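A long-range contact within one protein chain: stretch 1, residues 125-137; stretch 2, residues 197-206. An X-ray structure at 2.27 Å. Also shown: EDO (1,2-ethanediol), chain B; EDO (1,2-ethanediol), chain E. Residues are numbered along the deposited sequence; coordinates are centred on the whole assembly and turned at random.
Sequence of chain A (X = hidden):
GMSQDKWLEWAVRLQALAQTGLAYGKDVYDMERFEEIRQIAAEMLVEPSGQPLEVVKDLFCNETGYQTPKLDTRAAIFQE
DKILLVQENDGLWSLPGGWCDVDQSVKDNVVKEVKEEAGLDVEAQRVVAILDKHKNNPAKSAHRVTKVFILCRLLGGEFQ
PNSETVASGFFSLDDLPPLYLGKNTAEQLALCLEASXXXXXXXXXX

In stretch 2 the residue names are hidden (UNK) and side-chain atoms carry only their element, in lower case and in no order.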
ATOM      1  N   GLN A 125      -0.302  -2.781  12.339  1.00 44.63           N
ATOM      2  CA  GLN A 125       0.906  -3.573  12.429  1.00 44.02           C
ATOM      3  C   GLN A 125       1.555  -3.930  11.103  1.00 44.37           C
ATOM      4  O   GLN A 125       2.772  -3.859  10.985  1.00 43.03           O
ATOM      5  CB  GLN A 125       0.541  -4.882  13.168  1.00 45.37           C
ATOM      6  CG  GLN A 125       1.709  -5.626  13.757  1.00 60.84           C
ATOM      7  CD  GLN A 125       1.240  -6.695  14.708  1.00 71.71           C
ATOM      8  OE1 GLN A 125       1.213  -6.497  15.914  1.00 67.08           O
ATOM      9  NE2 GLN A 125       0.885  -7.860  14.190  1.00 59.26           N
ATOM     10  N   ARG A 126       0.768  -4.421  10.156  1.00 39.20           N
ATOM     11  CA  ARG A 126       1.309  -4.981   8.950  1.00 37.15           C
ATOM     12  C   ARG A 126       0.378  -4.743   7.801  1.00 39.43           C
ATOM     13  O   ARG A 126      -0.838  -4.811   7.968  1.00 39.23           O
ATOM     14  CB  ARG A 126       1.533  -6.517   9.201  1.00 35.24           C
ATOM     15  CG  ARG A 126       1.551  -7.448   7.952  1.00 33.42           C
ATOM     16  CD  ARG A 126       1.819  -8.890   8.369  1.00 34.05           C
ATOM     17  NE  ARG A 126       3.231  -9.030   8.763  1.00 37.14           N
ATOM     18  CZ  ARG A 126       3.780 -10.121   9.269  1.00 41.05           C
ATOM     19  NH1 ARG A 126       3.041 -11.201   9.492  1.00 38.80           N
ATOM     20  NH2 ARG A 126       5.072 -10.150   9.544  1.00 37.59           N
ATOM     21  N   VAL A 127       0.956  -4.497   6.610  1.00 36.38           N
ATOM     22  CA  VAL A 127       0.182  -4.379   5.381  1.00 36.05           C
ATOM     23  C   VAL A 127      -0.002  -5.814   4.864  1.00 41.69           C
ATOM     24  O   VAL A 127       0.964  -6.463   4.464  1.00 40.32           O
ATOM     25  CB  VAL A 127       0.794  -3.435   4.302  1.00 38.39           C
ATOM     26  CG1 VAL A 127      -0.199  -3.230   3.146  1.00 37.82           C
ATOM     27  CG2 VAL A 127       1.181  -2.088   4.913  1.00 38.40           C
ATOM     28  N   VAL A 128      -1.229  -6.314   4.922  1.00 39.05           N
ATOM     29  CA  VAL A 128      -1.523  -7.660   4.417  1.00 38.57           C
ATOM     30  C   VAL A 128      -1.433  -7.633   2.876  1.00 42.26           C
ATOM     31  O   VAL A 128      -0.813  -8.495   2.241  1.00 41.04           O
ATOM     32  CB  VAL A 128      -2.929  -8.174   4.884  1.00 39.94           C
ATOM     33  CG1 VAL A 128      -3.247  -9.535   4.269  1.00 39.70           C
ATOM     34  CG2 VAL A 128      -3.066  -8.208   6.412  1.00 38.22           C
ATOM     35  N   ALA A 129      -2.137  -6.668   2.298  1.00 41.22           N
ATOM     36  CA  ALA A 129      -2.318  -6.514   0.855  1.00 41.45           C
ATOM     37  C   ALA A 129      -2.794  -5.127   0.484  1.00 44.46           C
ATOM     38  O   ALA A 129      -3.447  -4.480   1.295  1.00 43.32           O
ATOM     39  CB  ALA A 129      -3.338  -7.529   0.379  1.00 42.86           C
ATOM     40  N   ILE A 130      -2.432  -4.673  -0.736  1.00 43.55           N
ATOM     41  CA  ILE A 130      -2.862  -3.444  -1.427  1.00 44.59           C
ATOM     42  C   ILE A 130      -3.501  -3.955  -2.703  1.00 47.85           C
ATOM     43  O   ILE A 130      -2.794  -4.363  -3.615  1.00 45.32           O
ATOM     44  CB  ILE A 130      -1.727  -2.426  -1.683  1.00 48.23           C
ATOM     45  CG1 ILE A 130      -0.916  -2.166  -0.434  1.00 49.28           C
ATOM     46  CG2 ILE A 130      -2.237  -1.127  -2.297  1.00 48.91           C
ATOM     47  CD1 ILE A 130       0.456  -2.408  -0.695  1.00 64.96           C
ATOM     48  N   LEU A 131      -4.830  -4.009  -2.752  1.00 46.23           N
ATOM     49  CA  LEU A 131      -5.476  -4.662  -3.865  1.00 47.39           C
ATOM     50  C   LEU A 131      -6.433  -3.798  -4.628  1.00 53.88           C
ATOM     51  O   LEU A 131      -7.171  -3.007  -4.068  1.00 54.87           O
ATOM     52  CB  LEU A 131      -6.234  -5.908  -3.343  1.00 47.53           C
ATOM     53  CG  LEU A 131      -5.393  -7.014  -2.704  1.00 50.04           C
ATOM     54  CD1 LEU A 131      -6.266  -7.958  -1.897  1.00 49.88           C
ATOM     55  CD2 LEU A 131      -4.544  -7.757  -3.757  1.00 50.95           C
ATOM     56  N   ASP A 132      -6.468  -4.022  -5.919  1.00 53.52           N
ATOM     57  CA  ASP A 132      -7.375  -3.345  -6.804  1.00 56.81           C
ATOM     58  C   ASP A 132      -8.759  -3.993  -6.658  1.00 62.16           C
ATOM     59  O   ASP A 132      -8.899  -5.192  -6.925  1.00 62.76           O
ATOM     60  CB  ASP A 132      -6.832  -3.441  -8.230  1.00 60.62           C
ATOM     61  CG  ASP A 132      -7.724  -2.813  -9.252  1.00 79.20           C
ATOM     62  OD1 ASP A 132      -7.822  -1.569  -9.268  1.00 83.38           O
ATOM     63  OD2 ASP A 132      -8.334  -3.559 -10.029  1.00 88.29           O
ATOM     64  N   LYS A 133      -9.753  -3.220  -6.164  1.00 59.10           N
ATOM     65  CA  LYS A 133     -11.152  -3.648  -5.989  1.00 60.87           C
ATOM     66  C   LYS A 133     -11.700  -4.377  -7.240  1.00 68.44           C
ATOM     67  O   LYS A 133     -12.263  -5.465  -7.100  1.00 68.10           O
ATOM     68  CB  LYS A 133     -12.067  -2.449  -5.665  1.00 63.71           C
ATOM     69  CG  LYS A 133     -13.476  -2.872  -5.253  1.00 66.39           C
ATOM     70  CD  LYS A 133     -14.387  -1.695  -5.012  1.00 73.99           C
ATOM     71  CE  LYS A 133     -15.736  -2.140  -4.499  1.00 75.64           C
ATOM     72  NZ  LYS A 133     -16.689  -1.006  -4.432  1.00 89.59           N
ATOM     73  N   HIS A 134     -11.502  -3.796  -8.445  1.00 68.20           N
ATOM     74  CA  HIS A 134     -11.985  -4.362  -9.716  1.00 71.67           C
ATOM     75  C   HIS A 134     -11.479  -5.793  -9.967  1.00 74.73           C
ATOM     76  O   HIS A 134     -12.217  -6.604 -10.518  1.00 76.20           O
ATOM     77  CB  HIS A 134     -11.593  -3.465 -10.894  1.00 74.79           C
ATOM     78  CG  HIS A 134     -12.178  -3.892 -12.203  1.00 82.76           C
ATOM     79  ND1 HIS A 134     -11.371  -4.284 -13.259  1.00 85.71           N
ATOM     80  CD2 HIS A 134     -13.475  -3.984 -12.585  1.00 88.67           C
ATOM     81  CE1 HIS A 134     -12.196  -4.586 -14.251  1.00 89.03           C
ATOM     82  NE2 HIS A 134     -13.473  -4.420 -13.893  1.00 91.39           N
ATOM     83  N   LYS A 135     -10.240  -6.101  -9.545  1.00 69.10           N
ATOM     84  CA  LYS A 135      -9.625  -7.411  -9.751  1.00 68.03           C
ATOM     85  C   LYS A 135      -9.945  -8.419  -8.638  1.00 71.56           C
ATOM     86  O   LYS A 135      -9.766  -9.621  -8.855  1.00 72.24           O
ATOM     87  CB  LYS A 135      -8.096  -7.260  -9.845  1.00 67.54           C
ATOM     88  CG  LYS A 135      -7.583  -6.618 -11.129  1.00 67.50           C
ATOM     89  CD  LYS A 135      -6.064  -6.558 -11.109  1.00 68.27           C
ATOM     90  CE  LYS A 135      -5.497  -5.679 -12.187  1.00 73.61           C
ATOM     91  NZ  LYS A 135      -4.012  -5.774 -12.220  1.00 80.47           N
ATOM     92  N   ASN A 136     -10.406  -7.945  -7.460  1.00 66.59           N
ATOM     93  CA  ASN A 136     -10.601  -8.804  -6.287  1.00 65.22           C
ATOM     94  C   ASN A 136     -12.000  -8.796  -5.645  1.00 70.86           C
ATOM     95  O   ASN A 136     -12.288  -9.711  -4.869  1.00 70.72           O
ATOM     96  CB  ASN A 136      -9.582  -8.400  -5.207  1.00 59.49           C
ATOM     97  CG  ASN A 136      -8.147  -8.586  -5.647  1.00 69.14           C
ATOM     98  OD1 ASN A 136      -7.561  -9.665  -5.496  1.00 62.12           O
ATOM     99  ND2 ASN A 136      -7.574  -7.558  -6.268  1.00 49.95           N
ATOM    100  N   ASN A 137     -12.828  -7.766  -5.884  1.00 68.90           N
ATOM    101  CA  ASN A 137     -14.151  -7.675  -5.231  1.00 70.28           C
ATOM    102  C   ASN A 137     -15.299  -7.478  -6.246  1.00 78.27           C
ATOM    103  O   ASN A 137     -15.073  -6.853  -7.282  1.00 78.28           O
ATOM    104  CB  ASN A 137     -14.161  -6.558  -4.170  1.00 63.69           C
ATOM    105  CG  ASN A 137     -13.113  -6.758  -3.101  1.00 66.84           C
ATOM    106  OD1 ASN A 137     -11.914  -6.536  -3.322  1.00 64.68           O
ATOM    107  ND2 ASN A 137     -13.531  -7.235  -1.934  1.00 51.59           N
ATOM    108  N   UNK A 197      -0.746 -15.242  11.287  1.00 41.75           N
ATOM    109  CA  UNK A 197      -0.042 -16.455  11.710  1.00 43.06           C
ATOM    110  C   UNK A 197       1.423 -16.516  11.227  1.00 46.30           C
ATOM    111  O   UNK A 197       2.150 -17.425  11.618  1.00 48.01           O
ATOM    112  c   UNK A 197      -2.862 -19.103  11.225  1.00 62.23           C
ATOM    113  n   UNK A 197      -4.974 -20.727  10.242  1.00 74.16           N
ATOM    114  c   UNK A 197      -0.782 -17.707  11.201  1.00 44.27           C
ATOM    115  n   UNK A 197      -5.899 -20.881  12.335  1.00 76.01           N
ATOM    116  c   UNK A 197      -2.071 -18.043  11.966  1.00 48.60           C
ATOM    117  c   UNK A 197      -4.941 -20.424  11.537  1.00 94.21           C
ATOM    118  n   UNK A 197      -3.960 -19.661  12.027  1.00 82.91           N
ATOM    119  N   UNK A 198       1.851 -15.590  10.379  1.00 40.97           N
ATOM    120  CA  UNK A 198       3.175 -15.661   9.774  1.00 41.51           C
ATOM    121  C   UNK A 198       4.185 -14.728  10.421  1.00 45.22           C
ATOM    122  O   UNK A 198       3.909 -13.535  10.565  1.00 47.25           O
ATOM    123  o   UNK A 198       2.107 -16.150   7.618  1.00 42.85           O
ATOM    124  c   UNK A 198       3.070 -15.345   8.279  1.00 44.21           C
ATOM    125  N   UNK A 199       5.358 -15.254  10.792  1.00 40.91           N
ATOM    126  CA  UNK A 199       6.433 -14.420  11.325  1.00 40.32           C
ATOM    127  C   UNK A 199       6.894 -13.451  10.213  1.00 42.59           C
ATOM    128  O   UNK A 199       6.973 -12.241  10.431  1.00 41.34           O
ATOM    129  c   UNK A 199       9.914 -15.268  12.806  1.00 67.82           C
ATOM    130  c   UNK A 199       7.593 -15.279  11.836  1.00 43.91           C
ATOM    131  o   UNK A 199      10.671 -15.794  11.965  1.00 62.35           O
ATOM    132  c   UNK A 199       8.759 -14.446  12.313  1.00 52.42           C
ATOM    133  o   UNK A 199      10.042 -15.422  14.038  1.00 64.14           O
ATOM    134  N   UNK A 200       7.091 -13.986   9.006  1.00 39.12           N
ATOM    135  CA  UNK A 200       7.447 -13.191   7.840  1.00 38.25           C
ATOM    136  C   UNK A 200       6.269 -13.080   6.894  1.00 43.20           C
ATOM    137  O   UNK A 200       5.552 -14.046   6.693  1.00 43.16           O
ATOM    138  c   UNK A 200       9.822 -13.946   8.007  1.00 44.01           C
ATOM    139  c   UNK A 200       8.643 -13.800   7.117  1.00 39.56           C
ATOM    140  n   UNK A 200      10.469 -12.844   8.523  1.00 45.40           N
ATOM    141  n   UNK A 200      11.498 -14.653   9.215  1.00 48.06           N
ATOM    142  c   UNK A 200      10.435 -15.065   8.452  1.00 47.52           C
ATOM    143  c   UNK A 200      11.463 -13.325   9.254  1.00 46.29           C
ATOM    144  N   UNK A 201       6.097 -11.918   6.274  1.00 40.11           N
ATOM    145  CA  UNK A 201       5.001 -11.717   5.341  1.00 39.32           C
ATOM    146  C   UNK A 201       5.418 -10.883   4.154  1.00 42.25           C
ATOM    147  O   UNK A 201       5.975  -9.803   4.312  1.00 41.52           O
ATOM    148  c   UNK A 201       3.811 -11.031   6.061  1.00 37.41           C
ATOM    149  c   UNK A 201       2.590 -10.887   5.192  1.00 37.77           C
ATOM    150  c   UNK A 201       0.616 -14.070   4.462  1.00 42.41           C
ATOM    151  n   UNK A 201       0.997 -10.008   3.879  1.00 39.32           N
ATOM    152  c   UNK A 201       0.712 -11.352   3.962  1.00 41.60           C
ATOM    153  c   UNK A 201      -0.316 -12.106   3.370  1.00 42.07           C
ATOM    154  c   UNK A 201       2.115  -9.739   4.628  1.00 39.88           C
ATOM    155  c   UNK A 201       1.617 -13.320   5.064  1.00 39.84           C
ATOM    156  c   UNK A 201      -0.350 -13.463   3.641  1.00 42.95           C
ATOM    157  c   UNK A 201       1.693 -11.938   4.789  1.00 37.69           C
ATOM    158  N   UNK A 202       5.062 -11.349   2.965  1.00 38.99           N
ATOM    159  CA  UNK A 202       5.264 -10.640   1.716  1.00 36.89           C
ATOM    160  C   UNK A 202       3.936  -9.984   1.366  1.00 41.22           C
ATOM    161  O   UNK A 202       3.001 -10.692   0.994  1.00 39.74           O
ATOM    162  c   UNK A 202       7.633 -10.168  -0.439  1.00 49.00           C
ATOM    163  o   UNK A 202       8.382 -10.558   0.486  1.00 41.79           O
ATOM    164  c   UNK A 202       6.274 -10.826  -0.616  1.00 43.27           C
ATOM    165  o   UNK A 202       7.937  -9.228  -1.207  1.00 47.12           O
ATOM    166  c   UNK A 202       5.743 -11.588   0.593  1.00 39.19           C
ATOM    167  N   UNK A 203       3.855  -8.627   1.474  1.00 38.06           N
ATOM    168  CA  UNK A 203       2.634  -7.859   1.204  1.00 36.50           C
ATOM    169  C   UNK A 203       2.183  -8.104  -0.235  1.00 40.80           C
ATOM    170  O   UNK A 203       2.983  -8.007  -1.180  1.00 38.65           O
ATOM    171  o   UNK A 203       3.106  -6.302   2.943  1.00 37.80           O
ATOM    172  c   UNK A 203       1.787  -5.462   1.045  1.00 33.57           C
ATOM    173  c   UNK A 203       2.897  -6.397   1.529  1.00 40.65           C
ATOM    174  N   UNK A 204       0.905  -8.451  -0.389  1.00 37.73           N
ATOM    175  CA  UNK A 204       0.371  -8.781  -1.712  1.00 38.12           C
ATOM    176  C   UNK A 204      -0.143  -7.570  -2.392  1.00 41.87           C
ATOM    177  O   UNK A 204      -0.721  -6.708  -1.753  1.00 41.73           O
ATOM    178  n   UNK A 204       1.887 -14.323   1.099  1.00 52.25           N
ATOM    179  n   UNK A 204       1.525 -12.546  -0.309  1.00 48.33           N
ATOM    180  c   UNK A 204      -0.741  -9.841  -1.622  1.00 38.17           C
ATOM    181  c   UNK A 204      -0.359 -11.069  -0.805  1.00 44.53           C
ATOM    182  c   UNK A 204       0.828 -11.838  -1.378  1.00 42.16           C
ATOM    183  c   UNK A 204       1.246 -13.784   0.077  1.00 55.52           C
ATOM    184  n   UNK A 204       0.336 -14.495  -0.565  1.00 42.89           N
ATOM    185  N   UNK A 205       0.011  -7.512  -3.707  1.00 39.51           N
ATOM    186  CA  UNK A 205      -0.489  -6.377  -4.454  1.00 39.79           C
ATOM    187  C   UNK A 205      -0.718  -6.801  -5.893  1.00 47.26           C
ATOM    188  O   UNK A 205      -0.150  -7.802  -6.324  1.00 49.14           O
ATOM    189  c   UNK A 205       1.829  -5.291  -4.996  1.00 42.69           C
ATOM    190  c   UNK A 205       2.811  -6.134  -4.478  1.00 44.72           C
ATOM    191  c   UNK A 205       3.404  -4.618  -6.719  1.00 51.03           C
ATOM    192  c   UNK A 205       4.073  -6.227  -5.077  1.00 46.13           C
ATOM    193  c   UNK A 205       0.476  -5.167  -4.323  1.00 40.79           C
ATOM    194  c   UNK A 205       2.143  -4.515  -6.104  1.00 47.05           C
ATOM    195  c   UNK A 205       4.362  -5.470  -6.197  1.00 48.00           C
ATOM    196  N   UNK A 206      -1.567  -6.085  -6.628  1.00 45.39           N
ATOM    197  CA  UNK A 206      -1.812  -6.405  -8.047  1.00 48.90           C
ATOM    198  C   UNK A 206      -2.033  -5.136  -8.878  1.00 51.04           C
ATOM    199  O   UNK A 206      -1.856  -4.031  -8.323  1.00 57.64           O
ATOM    200  OXT UNK A 206      -2.300  -5.249 -10.098  1.00 70.06           O
ATOM    201  o   UNK A 206      -5.195  -7.866  -7.467  1.00 65.52           O
ATOM    202  o   UNK A 206      -4.480  -5.817  -7.170  1.00 54.82           O
ATOM    203  c   UNK A 206      -2.996  -7.380  -8.211  1.00 51.94           C
ATOM    204  c   UNK A 206      -4.319  -6.997  -7.562  1.00 56.61           C
TER
HETATM  205  C1  EDO B 206       5.973 -17.708   8.068  1.00 59.47           C
HETATM  206  O1  EDO B 206       7.053 -16.774   8.260  1.00 54.08           O
HETATM  207  C2  EDO B 206       5.826 -18.726   9.219  1.00 58.78           C
HETATM  208  O2  EDO B 206       5.581 -18.123  10.511  1.00 57.42           O
HETATM  209  C1  EDO E 209      10.979  -9.086   7.947  1.00 51.15           C
HETATM  210  O1  EDO E 209      10.164 -10.233   7.678  1.00 43.10           O
HETATM  211  C2  EDO E 209      12.028  -9.472   8.981  1.00 54.75           C
HETATM  212  O2  EDO E 209      11.340  -9.994  10.122  1.00 69.55           O
HETATM  213  O   HOH W   1      -2.725  -2.844  -5.995  1.00 56.89           O

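Position 197 carries three carbons, a nitrogen, then a carbon bearing two more nitrogens; its CA-to-CB bond points away from stretch 1, and the side chain touches nothing there. It is Arg197.

Position 198 has one carbon and one oxygen, and the carbon lies 4.3 Å from Arg126 NH1: Ser198. Its backbone does the work: Arg126 NH1 donates to Ser198 O at 2.7 Å.

Position 199 shows three carbons, the third carrying two oxygens, with the CA-to-CB bond pointing away from stretch 1. This is Glu199, whose O accepts from Arg126 NH2 at 3.0 Å. One guanidinium edge thus reads two successive carbonyls, a request to the backbone that asks nothing of either side chain.

At position 200, one carbon leads to a five-membered ring of three carbons and two nitrogens; the CA-to-CB bond again points away. It is His200.

Position 201 has one carbon and then fused five- and six-membered rings with eight carbons and one nitrogen. Its CB lies over one face of the Arg126 guanidinium, 3.3 Å from Arg126 CZ, while the ring nitrogen lies 2.9 Å from Val128 O and donates to it. This is Trp201, and Trp201 CZ2 also packs 4.0 Å from Val128 CG1.

Position 202 has three carbons with two oxygens on the third; its CA-to-CB bond points away, and it makes no contact with stretch 1: Glu202.

Position 203 has a carbon carrying one oxygen and one carbon. The oxygen donates to Val127 O at 2.6 Å, and the branch carbon approaches Val127 CG1 at 3.7 Å: the beta-branched pattern of Thr203.

Position 204 repeats the three carbons, nitrogen and two-nitrogen carbon. Its CB lies 4.0 Å from Ala129 CB on the same sheet face, but the side-chain end leads away: Arg204. Arg204 NE turns back to Glu202 O at 2.7 Å.

Position 205 bears one carbon and a six-carbon ring. Its CB sits 4.4 Å from Ile130 CB, and the side-chain end leads away: Phe205.

Position 206 has two carbons, the second with two oxygens, plus a terminal OXT. One side-chain oxygen accepts from Asp132 N at 3.0 Å, the other from Asn136 ND2 at 2.7 Å, while Lys135 NZ forms a salt bridge with the OXT at 2.8 Å. It is Asp206.

The contact works as a short parallel pairing secured at both ends. Arg204 N to Val128 O (3.1 Å) and Ile130 N to Arg204 O (2.8 Å) set the register. Val128 O serves two donors, Arg204 N and Trp201 NE1. Before the pairing, Arg126 grips carbonyls; beyond it, the chain's last residue spends both carboxylates on the strand end and the helix that follows.

Stretch 2, residues 197-206: RSEHWETRFD
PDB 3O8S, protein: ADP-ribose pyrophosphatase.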